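Thymine dioxygenase (Neurospora crassa, PDB 5C3Q) binds 2-oxoglutarate and thymine beside a metal ion and probably hydroxylates the thymine methyl group as an iron-dependent dioxygenase. Local coordinates at residues I18-F23 with T34-I38; K69-L73 with D143-F147. Residues are numbered along the deposited sequence.

Contact 1: I18-F23 with T34-I38; sequences IDFSKF and TAKAI
Residues 18-23 run from the last two residues of strand 13-19 (Ile18, Asp19) into the short helix 21-25, and residues 34-38 form one turn of helix 28-44. At the change from strand to helix, Asp19 (chi1 t) caps the turn: its OD1 accepts a short bond from Ser21 OG (2.6 Å) and a weak capping bond from Ser21 N (3.0 Å). Phe23 N then bonds to Phe20 O at 3.0 Å. The segments approach at both ends, CA to CA 5.5 Å for Phe23 and Thr34 and 7.1 Å for Ile18 and Ile38; no hydrogen bond crosses between them. Thr34 (chi1 m) fills the concavity of the strand-to-helix bend: its CG2 lies 3.7 Å from Ile18 CG2 and 3.8 Å from Phe23 CB, while its OG1 is hydrogen-bonded to Leu30 O in its own helix. Ala35 CB rests 4.0 Å from Phe23 CE1. Farther along, Ala37 and Ile38 receive the extended Ile18 side chain (mt), whose CD1 stands 4.0 Å from Ala37 CB and 3.7 Å from Ile38 CG1. Ile38, also mt, sends CD1 to within 3.9 Å of Phe20 CE1, near the plane of that ring. Backbone hydrogen bonds tie Ile18 to Tyr49 and Lys51, and helix 147-173 meets Phe20, Ala35 and Ile38. The arrangement is a beta-alpha-beta crossover, in which helix 28-44, preceded by the short helix 21-25, connects and packs on the parallel strands 13-19 and 47-51, within the N-terminal region of the 2-oxoglutarate oxygenase fold.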
loop_
_atom_site.group_PDB
_atom_site.type_symbol
_atom_site.label_atom_id
_atom_site.label_comp_id
_atom_site.label_asym_id
_atom_site.label_seq_id
_atom_site.Cartn_x
_atom_site.Cartn_y
_atom_site.Cartn_z
ATOM N N ILE A 18 7.976 -7.688 13.464
ATOM C CA ILE A 18 7.130 -7.887 14.638
ATOM C C ILE A 18 6.225 -9.096 14.428
ATOM O O ILE A 18 5.631 -9.264 13.361
ATOM C CB ILE A 18 6.303 -6.614 14.944
ATOM C CG1 ILE A 18 7.247 -5.473 15.334
ATOM C CG2 ILE A 18 5.310 -6.868 16.072
ATOM C CD1 ILE A 18 6.644 -4.092 15.271
ATOM N N ASP A 19 6.156 -9.948 15.447
ATOM C CA ASP A 19 5.306 -11.129 15.423
ATOM C C ASP A 19 3.908 -10.715 15.868
ATOM O O ASP A 19 3.658 -10.532 17.057
ATOM C CB ASP A 19 5.877 -12.206 16.355
ATOM C CG ASP A 19 5.031 -13.461 16.394
ATOM O OD1 ASP A 19 3.828 -13.406 16.056
ATOM O OD2 ASP A 19 5.571 -14.518 16.775
ATOM N N PHE A 20 2.995 -10.578 14.911
ATOM C CA PHE A 20 1.673 -10.025 15.203
ATOM C C PHE A 20 0.828 -10.927 16.104
ATOM O O PHE A 20 -0.030 -10.438 16.841
ATOM C CB PHE A 20 0.919 -9.710 13.908
ATOM C CG PHE A 20 -0.238 -8.771 14.100
ATOM C CD1 PHE A 20 -0.025 -7.476 14.545
ATOM C CD2 PHE A 20 -1.535 -9.177 13.833
ATOM C CE1 PHE A 20 -1.085 -6.600 14.723
ATOM C CE2 PHE A 20 -2.599 -8.307 14.011
ATOM C CZ PHE A 20 -2.375 -7.018 14.452
ATOM N N SER A 21 1.078 -12.236 16.059
ATOM C CA SER A 21 0.345 -13.183 16.896
ATOM C C SER A 21 0.534 -12.869 18.386
ATOM O O SER A 21 -0.333 -13.171 19.202
ATOM C CB SER A 21 0.769 -14.627 16.592
ATOM O OG SER A 21 2.037 -14.932 17.148
ATOM N N LYS A 22 1.661 -12.255 18.730
ATOM C CA LYS A 22 1.925 -11.856 20.113
ATOM C C LYS A 22 1.047 -10.681 20.581
ATOM O O LYS A 22 0.769 -10.563 21.775
ATOM C CB LYS A 22 3.417 -11.567 20.306
ATOM C CG LYS A 22 4.264 -12.822 20.117
ATOM C CD LYS A 22 5.750 -12.589 20.345
ATOM C CE LYS A 22 6.486 -13.921 20.436
ATOM N NZ LYS A 22 7.946 -13.761 20.680
ATOM N N PHE A 23 0.602 -9.827 19.658
ATOM C CA PHE A 23 -0.404 -8.809 19.997
ATOM C C PHE A 23 -1.788 -9.445 20.150
ATOM O O PHE A 23 -2.537 -9.104 21.064
ATOM C CB PHE A 23 -0.469 -7.686 18.956
ATOM C CG PHE A 23 -1.599 -6.717 19.191
ATOM C CD1 PHE A 23 -1.545 -5.811 20.241
ATOM C CD2 PHE A 23 -2.734 -6.735 18.388
ATOM C CE1 PHE A 23 -2.591 -4.930 20.479
ATOM C CE2 PHE A 23 -3.781 -5.853 18.613
ATOM C CZ PHE A 23 -3.712 -4.949 19.661
ATOM N N THR A 34 4.222 -5.598 22.430
ATOM C CA THR A 34 4.115 -5.749 20.985
ATOM C C THR A 34 3.452 -4.520 20.349
ATOM O O THR A 34 3.901 -4.034 19.314
ATOM C CB THR A 34 3.337 -7.031 20.626
ATOM O OG1 THR A 34 3.955 -8.154 21.269
ATOM C CG2 THR A 34 3.335 -7.267 19.130
ATOM N N ALA A 35 2.390 -4.025 20.976
ATOM C CA ALA A 35 1.693 -2.836 20.496
ATOM C C ALA A 35 2.620 -1.620 20.480
ATOM O O ALA A 35 2.633 -0.856 19.513
ATOM C CB ALA A 35 0.469 -2.559 21.353
ATOM N N LYS A 36 3.396 -1.451 21.551
ATOM C CA LYS A 36 4.380 -0.369 21.632
ATOM C C LYS A 36 5.455 -0.474 20.553
ATOM O O LYS A 36 5.906 0.548 20.029
ATOM C CB LYS A 36 5.039 -0.330 23.017
ATOM C CG LYS A 36 4.136 0.207 24.116
ATOM C CD LYS A 36 4.798 0.098 25.480
ATOM C CE LYS A 36 3.964 0.770 26.554
ATOM N NZ LYS A 36 4.634 0.725 27.880
ATOM N N ALA A 37 5.869 -1.700 20.229
ATOM C CA ALA A 37 6.871 -1.926 19.181
ATOM C C ALA A 37 6.319 -1.546 17.806
ATOM O O ALA A 37 7.015 -0.929 16.998
ATOM C CB ALA A 37 7.330 -3.378 19.182
ATOM N N ILE A 38 5.069 -1.927 17.554
ATOM C CA ILE A 38 4.368 -1.557 16.327
ATOM C C ILE A 38 4.286 -0.033 16.210
ATOM O O ILE A 38 4.672 0.535 15.194
ATOM C CB ILE A 38 2.960 -2.190 16.273
ATOM C CG1 ILE A 38 3.079 -3.705 16.056
ATOM C CG2 ILE A 38 2.112 -1.563 15.174
ATOM C CD1 ILE A 38 1.810 -4.486 16.343
#

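Contact 2: K69-L73 with D143-F147; sequences KFFKL and DLVGF
Leu144 is the apolar centre: its CD2 meets Leu73 CD2 at 3.4 Å and Phe70 CD1 at 4.1 Å. Its chi1 of -86° and chi2 of 80° carry the methyls to the end of helix 57-71, with CD1 3.7 Å from Lys69 O. Leu73 sits just past the helical turn, both chi angles between the usual wells (chi1 -111°, chi2 24°), its N bonded to Phe70 O at 3.0 Å. Beside Leu144, Phe70 and Phe147, both with chi1 t, bring their rings to a centroid distance of 5.5 Å with planes at 26°; the rings are slid apart and barely overlap, with Phe70 CB 3.6 Å from Phe147 CE1. A type II beta turn, Leu144 to Phe147, places both side chains on the helix: Phe147 N bonds to Leu144 O (3.1 Å), and Gly146 takes the positive phi (101°) and is the N-cap of the following helix. At the polar edge the CA atoms of Lys69 and Asp143 are 6.4 Å apart. Lys69, extended as mttt, lays CD 3.5 Å from Asp143 O, but its NZ stays 4.5 Å from Asp143 OD1, beyond a salt bridge. Pro138 packs on Phe70, Leu144 and Phe147. Both phenylalanines reach the main sheet, Phe70 at Tyr123 of strand 121-125 and Phe147 at Leu193 of strand 190-200, so the contact joins the C-terminal end of helix 57-71 to the start of helix 147-173.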
loop_
_atom_site.group_PDB
_atom_site.type_symbol
_atom_site.label_atom_id
_atom_site.label_comp_id
_atom_site.label_asym_id
_atom_site.label_seq_id
_atom_site.Cartn_x
_atom_site.Cartn_y
_atom_site.Cartn_z
ATOM N N LYS A 69 -3.362 -15.026 -12.811
ATOM C CA LYS A 69 -4.310 -15.469 -13.834
ATOM C C LYS A 69 -5.083 -14.304 -14.451
ATOM O O LYS A 69 -5.380 -14.326 -15.645
ATOM C CB LYS A 69 -5.267 -16.526 -13.271
ATOM C CG LYS A 69 -4.602 -17.877 -13.058
ATOM C CD LYS A 69 -5.484 -18.829 -12.271
ATOM C CE LYS A 69 -4.771 -20.145 -12.004
ATOM N NZ LYS A 69 -5.716 -21.201 -11.550
ATOM N N PHE A 70 -5.398 -13.281 -13.657
ATOM C CA PHE A 70 -6.051 -12.093 -14.208
ATOM C C PHE A 70 -5.154 -11.366 -15.202
ATOM O O PHE A 70 -5.600 -10.986 -16.275
ATOM C CB PHE A 70 -6.472 -11.104 -13.120
ATOM C CG PHE A 70 -6.991 -9.804 -13.669
ATOM C CD1 PHE A 70 -8.326 -9.671 -14.027
ATOM C CD2 PHE A 70 -6.137 -8.726 -13.867
ATOM C CE1 PHE A 70 -8.803 -8.479 -14.548
ATOM C CE2 PHE A 70 -6.607 -7.533 -14.390
ATOM C CZ PHE A 70 -7.942 -7.408 -14.727
ATOM N N PHE A 71 -3.895 -11.148 -14.834
ATOM C CA PHE A 71 -3.001 -10.353 -15.676
ATOM C C PHE A 71 -2.589 -11.092 -16.954
ATOM O O PHE A 71 -2.165 -10.462 -17.925
ATOM C CB PHE A 71 -1.794 -9.855 -14.873
ATOM C CG PHE A 71 -2.152 -8.794 -13.862
ATOM C CD1 PHE A 71 -2.553 -7.532 -14.284
ATOM C CD2 PHE A 71 -2.116 -9.061 -12.500
ATOM C CE1 PHE A 71 -2.899 -6.554 -13.370
ATOM C CE2 PHE A 71 -2.455 -8.081 -11.577
ATOM C CZ PHE A 71 -2.846 -6.829 -12.012
ATOM N N LYS A 72 -2.744 -12.415 -16.957
ATOM C CA LYS A 72 -2.553 -13.229 -18.166
ATOM C C LYS A 72 -3.690 -13.083 -19.184
ATOM O O LYS A 72 -3.556 -13.532 -20.318
ATOM C CB LYS A 72 -2.381 -14.707 -17.801
ATOM C CG LYS A 72 -0.993 -15.051 -17.289
ATOM C CD LYS A 72 -0.905 -16.503 -16.848
ATOM C CE LYS A 72 0.539 -16.932 -16.651
ATOM N NZ LYS A 72 0.640 -18.370 -16.284
ATOM N N LEU A 73 -4.807 -12.480 -18.777
ATOM C CA LEU A 73 -5.888 -12.139 -19.706
ATOM C C LEU A 73 -5.380 -11.283 -20.866
ATOM O O LEU A 73 -4.432 -10.511 -20.701
ATOM C CB LEU A 73 -7.018 -11.377 -18.992
ATOM C CG LEU A 73 -8.402 -12.002 -18.759
ATOM C CD1 LEU A 73 -8.417 -13.526 -18.729
ATOM C CD2 LEU A 73 -9.003 -11.431 -17.482
ATOM N N ASP A 143 -9.673 -19.962 -16.440
ATOM C CA ASP A 143 -8.822 -19.764 -15.261
ATOM C C ASP A 143 -9.352 -18.734 -14.258
ATOM O O ASP A 143 -8.908 -18.714 -13.108
ATOM C CB ASP A 143 -7.392 -19.384 -15.685
ATOM C CG ASP A 143 -6.510 -20.597 -15.950
ATOM O OD1 ASP A 143 -7.004 -21.743 -15.863
ATOM O OD2 ASP A 143 -5.310 -20.405 -16.241
ATOM N N LEU A 144 -10.293 -17.890 -14.678
ATOM C CA LEU A 144 -10.839 -16.860 -13.792
ATOM C C LEU A 144 -12.085 -17.292 -13.017
ATOM O O LEU A 144 -12.690 -16.473 -12.325
ATOM C CB LEU A 144 -11.106 -15.560 -14.563
ATOM C CG LEU A 144 -9.874 -14.656 -14.667
ATOM C CD1 LEU A 144 -8.947 -15.128 -15.778
ATOM C CD2 LEU A 144 -10.280 -13.210 -14.885
ATOM N N VAL A 145 -12.467 -18.565 -13.115
ATOM C CA VAL A 145 -13.537 -19.092 -12.273
ATOM C C VAL A 145 -13.016 -19.103 -10.839
ATOM O O VAL A 145 -12.005 -19.740 -10.546
ATOM C CB VAL A 145 -13.974 -20.511 -12.693
ATOM C CG1 VAL A 145 -14.986 -21.083 -11.707
ATOM C CG2 VAL A 145 -14.561 -20.494 -14.098
ATOM N N GLY A 146 -13.699 -18.377 -9.959
ATOM C CA GLY A 146 -13.281 -18.241 -8.566
ATOM C C GLY A 146 -12.575 -16.929 -8.273
ATOM O O GLY A 146 -12.263 -16.646 -7.118
ATOM N N PHE A 147 -12.323 -16.127 -9.309
ATOM C CA PHE A 147 -11.603 -14.859 -9.159
ATOM C C PHE A 147 -12.289 -13.923 -8.169
ATOM O O PHE A 147 -11.648 -13.424 -7.244
ATOM C CB PHE A 147 -11.435 -14.144 -10.508
ATOM C CG PHE A 147 -10.679 -12.841 -10.413
ATOM C CD1 PHE A 147 -9.292 -12.828 -10.398
ATOM C CD2 PHE A 147 -11.357 -11.626 -10.322
ATOM C CE1 PHE A 147 -8.591 -11.634 -10.296
ATOM C CE2 PHE A 147 -10.661 -10.428 -10.223
ATOM C CZ PHE A 147 -9.277 -10.433 -10.210
#

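How the contacts relate
Contact 1 closes before contact 2 opens along the chain, and their centres lie 35 Å apart, with nearest atoms about 24 Å from each other. Helix 147-173 links them: it begins at Phe147 in contact 2, and residues farther along, among them Leu161, Ala168 and Val171, meet the side chains of contact 1. Contact 1 includes the end of strand 13-19 of the large mixed sheet, towards one end of it; contact 2 packs beside strands 121-125 and 190-200 towards the other. The long helix thus spans the sheet that carries Arg192 of the 2-oxoglutarate and thymine pockets; the side chain of Phe70 in contact 2 is about 10 Å from that of Arg192, whereas contact 1 is remote from the ligands.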